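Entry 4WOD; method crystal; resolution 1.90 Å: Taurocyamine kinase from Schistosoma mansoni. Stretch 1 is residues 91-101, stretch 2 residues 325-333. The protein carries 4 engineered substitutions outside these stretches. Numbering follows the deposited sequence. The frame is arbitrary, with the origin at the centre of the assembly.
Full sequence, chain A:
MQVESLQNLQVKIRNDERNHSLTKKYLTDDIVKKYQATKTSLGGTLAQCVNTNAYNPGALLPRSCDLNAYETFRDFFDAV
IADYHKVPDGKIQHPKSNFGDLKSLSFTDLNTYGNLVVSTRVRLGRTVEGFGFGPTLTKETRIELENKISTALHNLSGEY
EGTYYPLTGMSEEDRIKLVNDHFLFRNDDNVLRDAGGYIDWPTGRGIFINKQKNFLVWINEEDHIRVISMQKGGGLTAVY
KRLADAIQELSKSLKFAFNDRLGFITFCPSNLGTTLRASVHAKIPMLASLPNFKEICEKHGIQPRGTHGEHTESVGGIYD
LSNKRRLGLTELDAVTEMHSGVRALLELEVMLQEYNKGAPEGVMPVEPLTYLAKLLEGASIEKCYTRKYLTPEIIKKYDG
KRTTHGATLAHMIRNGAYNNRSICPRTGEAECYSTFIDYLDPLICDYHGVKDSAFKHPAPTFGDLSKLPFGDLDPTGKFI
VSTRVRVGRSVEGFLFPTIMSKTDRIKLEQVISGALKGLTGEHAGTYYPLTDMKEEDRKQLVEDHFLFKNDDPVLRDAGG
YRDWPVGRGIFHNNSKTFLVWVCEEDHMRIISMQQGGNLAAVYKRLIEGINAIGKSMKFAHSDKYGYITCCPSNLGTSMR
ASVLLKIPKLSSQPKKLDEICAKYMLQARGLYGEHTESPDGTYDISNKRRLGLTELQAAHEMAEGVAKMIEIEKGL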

ATOM      1  N   LYS A  91      11.675  19.898 -11.578  1.00 37.22           N
ATOM      2  CA  LYS A  91      11.421  21.314 -11.841  1.00 38.51           C
ATOM      3  C   LYS A  91      10.903  21.997 -10.585  1.00 32.52           C
ATOM      4  O   LYS A  91       9.780  22.503 -10.550  1.00 31.94           O
ATOM      5  N   ILE A  92      11.723  21.998  -9.545  1.00 33.14           N
ATOM      6  CA  ILE A  92      11.274  22.449  -8.241  1.00 25.98           C
ATOM      7  C   ILE A  92      10.905  23.918  -8.262  1.00 25.45           C
ATOM      8  O   ILE A  92      11.691  24.749  -8.688  1.00 22.70           O
ATOM      9  N   GLN A  93       9.693  24.242  -7.829  1.00 25.22           N
ATOM     10  CA  GLN A  93       9.317  25.648  -7.732  1.00 25.10           C
ATOM     11  C   GLN A  93       8.269  25.828  -6.649  1.00 20.33           C
ATOM     12  O   GLN A  93       7.627  24.865  -6.226  1.00 21.61           O
ATOM     13  N   HIS A  94       8.114  27.053  -6.177  1.00 20.95           N
ATOM     14  CA  HIS A  94       7.136  27.312  -5.130  1.00 18.67           C
ATOM     15  C   HIS A  94       6.560  28.715  -5.253  1.00 18.92           C
ATOM     16  O   HIS A  94       7.310  29.679  -5.413  1.00 21.18           O
ATOM     17  N   PRO A  95       5.227  28.846  -5.127  1.00 17.56           N
ATOM     18  CA  PRO A  95       4.603  30.171  -5.258  1.00 19.11           C
ATOM     19  C   PRO A  95       4.819  31.076  -4.046  1.00 21.53           C
ATOM     20  O   PRO A  95       5.174  30.591  -2.974  1.00 20.29           O
ATOM     21  N   LYS A  96       4.615  32.383  -4.216  1.00 19.39           N
ATOM     22  CA  LYS A  96       4.600  33.283  -3.076  1.00 22.15           C
ATOM     23  C   LYS A  96       3.568  32.789  -2.071  1.00 21.50           C
ATOM     24  O   LYS A  96       2.558  32.183  -2.447  1.00 23.56           O
ATOM     25  N   SER A  97       3.861  33.027  -0.800  1.00 19.06           N
ATOM     26  CA  SER A  97       2.975  32.701   0.302  1.00 19.94           C
ATOM     27  C   SER A  97       1.614  33.348   0.081  1.00 21.13           C
ATOM     28  O   SER A  97       1.541  34.520  -0.302  1.00 19.93           O
ATOM     29  N   ASN A  98       0.551  32.576   0.294  1.00 14.97           N
ATOM     30  CA  ASN A  98      -0.820  33.090   0.221  1.00 22.25           C
ATOM     31  C   ASN A  98      -1.771  32.251   1.072  1.00 19.45           C
ATOM     32  O   ASN A  98      -2.133  31.123   0.684  1.00 18.18           O
ATOM     33  N   PHE A  99      -2.155  32.810   2.222  1.00 18.30           N
ATOM     34  CA  PHE A  99      -3.060  32.169   3.171  1.00 20.89           C
ATOM     35  C   PHE A  99      -4.512  32.347   2.710  1.00 22.03           C
ATOM     36  O   PHE A  99      -5.412  31.622   3.149  1.00 18.63           O
ATOM     37  N   GLY A 100      -4.728  33.302   1.812  1.00 20.97           N
ATOM     38  CA  GLY A 100      -6.057  33.559   1.275  1.00 23.37           C
ATOM     39  C   GLY A 100      -6.668  34.815   1.878  1.00 28.85           C
ATOM     40  O   GLY A 100      -6.078  35.452   2.749  1.00 26.50           O
ATOM     41  N   ASP A 101      -7.860  35.166   1.420  1.00 29.88           N
ATOM     42  CA  ASP A 101      -8.602  36.288   1.981  1.00 28.29           C
ATOM     43  C   ASP A 101      -9.225  35.896   3.311  1.00 30.26           C
ATOM     44  O   ASP A 101     -10.325  35.340   3.347  1.00 33.29           O
ATOM     45  N   ARG A 325       0.667  17.403   0.885  1.00 14.02           N
ATOM     46  CA  ARG A 325       1.567  18.281   0.144  1.00 21.73           C
ATOM     47  C   ARG A 325       2.100  19.422   0.983  1.00 20.78           C
ATOM     48  O   ARG A 325       1.404  19.942   1.844  1.00 23.93           O
ATOM     49  N   ARG A 326       3.349  19.801   0.730  1.00 19.77           N
ATOM     50  CA  ARG A 326       3.953  20.970   1.380  1.00 21.48           C
ATOM     51  C   ARG A 326       4.525  21.947   0.355  1.00 17.82           C
ATOM     52  O   ARG A 326       4.496  23.165   0.545  1.00 18.53           O
ATOM     53  N   LEU A 327       5.093  21.393  -0.707  1.00 19.90           N
ATOM     54  CA  LEU A 327       5.874  22.171  -1.650  1.00 19.38           C
ATOM     55  C   LEU A 327       5.180  22.276  -3.002  1.00 17.01           C
ATOM     56  O   LEU A 327       4.640  21.294  -3.512  1.00 22.18           O
ATOM     57  N   GLY A 328       5.183  23.473  -3.580  1.00 19.49           N
ATOM     58  CA  GLY A 328       4.621  23.666  -4.906  1.00 18.20           C
ATOM     59  C   GLY A 328       3.175  24.115  -4.951  1.00 21.67           C
ATOM     60  O   GLY A 328       2.545  24.047  -6.002  1.00 19.54           O
ATOM     61  N   LEU A 329       2.654  24.557  -3.811  1.00 20.04           N
ATOM     62  CA  LEU A 329       1.305  25.125  -3.723  1.00 19.46           C
ATOM     63  C   LEU A 329       1.294  26.181  -2.632  1.00 20.07           C
ATOM     64  O   LEU A 329       2.235  26.274  -1.848  1.00 18.68           O
ATOM     65  N   THR A 330       0.236  26.986  -2.579  1.00 16.84           N
ATOM     66  CA  THR A 330       0.112  27.965  -1.504  1.00 16.27           C
ATOM     67  C   THR A 330      -0.444  27.345  -0.225  1.00 16.24           C
ATOM     68  O   THR A 330      -0.935  26.204  -0.218  1.00 17.94           O
ATOM     69  N   GLU A 331      -0.394  28.122   0.850  1.00 17.37           N
ATOM     70  CA  GLU A 331      -0.948  27.710   2.129  1.00 16.32           C
ATOM     71  C   GLU A 331      -2.447  27.448   1.986  1.00 16.92           C
ATOM     72  O   GLU A 331      -2.972  26.464   2.516  1.00 14.62           O
ATOM     73  N   LEU A 332      -3.114  28.327   1.243  1.00 15.64           N
ATOM     74  CA  LEU A 332      -4.529  28.176   0.967  1.00 17.00           C
ATOM     75  C   LEU A 332      -4.777  26.879   0.192  1.00 16.10           C
ATOM     76  O   LEU A 332      -5.663  26.119   0.561  1.00 18.82           O
ATOM     77  N   ASP A 333      -3.981  26.614  -0.851  1.00 16.86           N
ATOM     78  CA  ASP A 333      -4.083  25.342  -1.567  1.00 15.70           C
ATOM     79  C   ASP A 333      -3.940  24.159  -0.619  1.00 16.34           C
ATOM     80  O   ASP A 333      -4.703  23.189  -0.725  1.00 20.45           O
TER

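Residues 91-101, which form no regular helix or strand, run alongside the turn at 325-333 that leads into a helix beginning at Glu 331; together the two stretches bury 630 Å² of surface. Glu 331 contributes most. Its CA-to-CB bond points toward the opposing stretch, and with chi1 m and chi2 p the carboxylate reaches one backbone amide and one side-chain hydroxyl of the facing loop. OE2 of Glu 331 accepts a hydrogen bond from OG of Ser 97 (2.7 Å), whose chi1 is t, while OE1 of Glu 331 accepts from N of Asn 98 (2.7 Å). One carboxylate thus ties down two successive residues of an irregular segment. CG of Glu 331 lies over one face of the Phe 99 ring, 3.7 Å from CZ of Phe 99, in a CH-pi contact. Although the CA-to-CB bond of Phe 99 points away, its m rotamer brings the end of the ring back to this methylene.

His 94 anchors the other end of the contact. Its CA-to-CB bond points sideways, but the t rotamer, with chi2 at 76°, carries the imidazole to the turn, where ND1 of His 94 accepts a hydrogen bond from N of Gly 328 (2.9 Å) at the ring edge. CE1 of His 94 also approaches O of Leu 329 to 3.0 Å. Leu 327 (chi1 t, chi2 p) packs beside the ring, with its CD1 3.7 Å from ND1 of His 94, and its CD2 meets CG2 of Ile 92 at 3.8 Å. Pro 95, whose CA-to-CB bond points toward the turn, places its CG 3.6 Å from C of Leu 329 and 3.8 Å from CG2 of Thr 330.

Leu 332 and Asn 98 extend the contact along the start of the helix. N of Leu 332 donates to O of Asn 98 (3.0 Å), so the loop supplies an acceptor for an amide in the first turn, where helical partners are lacking. The CA-to-CB bond of Leu 332 points toward the loop, and with chi1 t and chi2 p its CD1 lies 3.7 Å from O of Phe 99 and its CD2 3.8 Å from CA of Gly 100. A CB on Gly 100 would clash with that CD2. Asn 98 (chi1 t) turns its amide back on its own stretch, OD1 accepting from N of Gly 100 (2.9 Å). Thr 330, chi1 p, caps the helix: its OG1 accepts from N of Asp 333 (3.0 Å).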

ATOM      1  CB  LYS A  91      10.416  21.475 -12.982  1.00 40.39           C
ATOM      2  CG  LYS A  91      10.511  22.808 -13.702  1.00 47.50           C
ATOM      3  CD  LYS A  91       9.414  22.954 -14.749  1.00 49.25           C
ATOM      4  CE  LYS A  91       9.995  23.063 -16.155  1.00 51.48           C
ATOM      5  NZ  LYS A  91       8.940  23.367 -17.166  1.00 49.62           N
ATOM      6  CB  ILE A  92      12.349  22.207  -7.185  1.00 29.44           C
ATOM      7  CG1 ILE A  92      12.920  20.794  -7.351  1.00 27.05           C
ATOM      8  CG2 ILE A  92      11.770  22.421  -5.795  1.00 25.09           C
ATOM      9  CD1 ILE A  92      14.153  20.538  -6.519  1.00 23.46           C
ATOM     10  CB  GLN A  93       8.816  26.175  -9.083  1.00 28.89           C
ATOM     11  CG  GLN A  93       7.566  25.497  -9.619  1.00 32.78           C
ATOM     12  CD  GLN A  93       7.167  26.027 -11.001  1.00 48.07           C
ATOM     13  OE1 GLN A  93       6.931  27.226 -11.180  1.00 46.22           O
ATOM     14  NE2 GLN A  93       7.101  25.128 -11.982  1.00 43.19           N
ATOM     15  CB  HIS A  94       7.771  27.129  -3.746  1.00 16.54           C
ATOM     16  CG  HIS A  94       6.767  27.101  -2.645  1.00 19.48           C
ATOM     17  ND1 HIS A  94       5.983  25.999  -2.393  1.00 15.60           N
ATOM     18  CD2 HIS A  94       6.380  28.051  -1.763  1.00 18.42           C
ATOM     19  CE1 HIS A  94       5.168  26.262  -1.395  1.00 16.85           C
ATOM     20  NE2 HIS A  94       5.396  27.497  -0.985  1.00 20.13           N
ATOM     21  CB  PRO A  95       3.112  29.834  -5.416  1.00 16.46           C
ATOM     22  CG  PRO A  95       2.938  28.581  -4.680  1.00 16.59           C
ATOM     23  CD  PRO A  95       4.234  27.793  -4.847  1.00 17.48           C
ATOM     24  CB  LYS A  96       4.279  34.718  -3.497  1.00 23.92           C
ATOM     25  CG  LYS A  96       5.279  35.316  -4.462  1.00 24.31           C
ATOM     26  CD  LYS A  96       6.693  35.253  -3.917  1.00 24.79           C
ATOM     27  CE  LYS A  96       7.604  36.238  -4.666  1.00 22.86           C
ATOM     28  NZ  LYS A  96       9.032  35.896  -4.410  1.00 26.73           N
ATOM     29  CB  SER A  97       3.600  33.176   1.616  1.00 19.33           C
ATOM     30  OG  SER A  97       2.784  32.899   2.736  1.00 21.37           O
ATOM     31  CB  ASN A  98      -1.318  33.129  -1.225  1.00 16.84           C
ATOM     32  CG  ASN A  98      -2.766  33.600  -1.334  1.00 24.57           C
ATOM     33  OD1 ASN A  98      -3.271  34.303  -0.458  1.00 23.56           O
ATOM     34  ND2 ASN A  98      -3.448  33.181  -2.398  1.00 26.88           N
ATOM     35  CB  PHE A  99      -2.862  32.727   4.607  1.00 16.47           C
ATOM     36  CG  PHE A  99      -1.651  32.152   5.325  1.00 22.14           C
ATOM     37  CD1 PHE A  99      -1.748  30.972   6.052  1.00 13.69           C
ATOM     38  CD2 PHE A  99      -0.413  32.785   5.246  1.00 17.59           C
ATOM     39  CE1 PHE A  99      -0.642  30.429   6.688  1.00 17.68           C
ATOM     40  CE2 PHE A  99       0.710  32.241   5.876  1.00 16.94           C
ATOM     41  CZ  PHE A  99       0.582  31.058   6.606  1.00 18.22           C
ATOM     42  CB  ASP A 101      -9.684  36.737   0.996  1.00 33.77           C
ATOM     43  CG  ASP A 101     -10.343  38.032   1.396  1.00 36.79           C
ATOM     44  OD1 ASP A 101     -10.005  38.582   2.464  1.00 39.86           O
ATOM     45  OD2 ASP A 101     -11.224  38.490   0.638  1.00 40.03           O
ATOM     46  CB  ARG A 325       0.874  18.842  -1.106  1.00 19.48           C
ATOM     47  CG  ARG A 325       0.700  17.829  -2.201  1.00 24.55           C
ATOM     48  CD  ARG A 325       0.116  18.478  -3.457  1.00 26.90           C
ATOM     49  NE  ARG A 325      -0.503  17.515  -4.366  1.00 30.37           N
ATOM     50  CZ  ARG A 325       0.181  16.664  -5.125  1.00 38.73           C
ATOM     51  NH1 ARG A 325       1.513  16.641  -5.063  1.00 36.82           N
ATOM     52  NH2 ARG A 325      -0.461  15.828  -5.937  1.00 35.33           N
ATOM     53  CB  ARG A 326       5.092  20.555   2.324  1.00 20.46           C
ATOM     54  CG  ARG A 326       4.744  19.532   3.383  1.00 26.15           C
ATOM     55  CD  ARG A 326       4.128  20.162   4.625  1.00 21.85           C
ATOM     56  NE  ARG A 326       3.915  19.143   5.649  1.00 26.97           N
ATOM     57  CZ  ARG A 326       2.962  18.217   5.603  1.00 31.48           C
ATOM     58  NH1 ARG A 326       2.095  18.175   4.581  1.00 25.99           N
ATOM     59  NH2 ARG A 326       2.881  17.320   6.580  1.00 28.89           N
ATOM     60  CB  LEU A 327       7.263  21.549  -1.812  1.00 20.05           C
ATOM     61  CG  LEU A 327       8.255  22.239  -2.747  1.00 18.87           C
ATOM     62  CD1 LEU A 327       8.758  23.532  -2.130  1.00 19.40           C
ATOM     63  CD2 LEU A 327       9.414  21.317  -3.061  1.00 22.42           C
ATOM     64  CB  LEU A 329       0.214  24.065  -3.429  1.00 20.61           C
ATOM     65  CG  LEU A 329       0.379  22.927  -2.415  1.00 19.88           C
ATOM     66  CD1 LEU A 329       0.913  23.349  -1.059  1.00 22.59           C
ATOM     67  CD2 LEU A 329      -0.955  22.225  -2.196  1.00 15.10           C
ATOM     68  CB  THR A 330      -0.808  29.131  -1.889  1.00 18.25           C
ATOM     69  OG1 THR A 330      -2.136  28.626  -2.042  1.00 15.87           O
ATOM     70  CG2 THR A 330      -0.349  29.776  -3.167  1.00 16.96           C
ATOM     71  CB  GLU A 331      -0.683  28.782   3.201  1.00 17.14           C
ATOM     72  CG  GLU A 331       0.790  28.941   3.588  1.00 16.58           C
ATOM     73  CD  GLU A 331       1.593  29.875   2.668  1.00 19.00           C
ATOM     74  OE1 GLU A 331       1.143  30.218   1.532  1.00 19.18           O
ATOM     75  OE2 GLU A 331       2.695  30.268   3.101  1.00 20.26           O
ATOM     76  CB  LEU A 332      -5.061  29.378   0.187  1.00 17.82           C
ATOM     77  CG  LEU A 332      -6.565  29.323  -0.106  1.00 19.55           C
ATOM     78  CD1 LEU A 332      -7.382  29.146   1.177  1.00 16.11           C
ATOM     79  CD2 LEU A 332      -6.987  30.584  -0.836  1.00 20.73           C
ATOM     80  CB  ASP A 333      -3.022  25.204  -2.672  1.00 15.78           C
ATOM     81  CG  ASP A 333      -3.146  26.243  -3.768  1.00 17.49           C
ATOM     82  OD1 ASP A 333      -4.240  26.793  -4.006  1.00 20.60           O
ATOM     83  OD2 ASP A 333      -2.116  26.509  -4.406  1.00 19.99           O
TER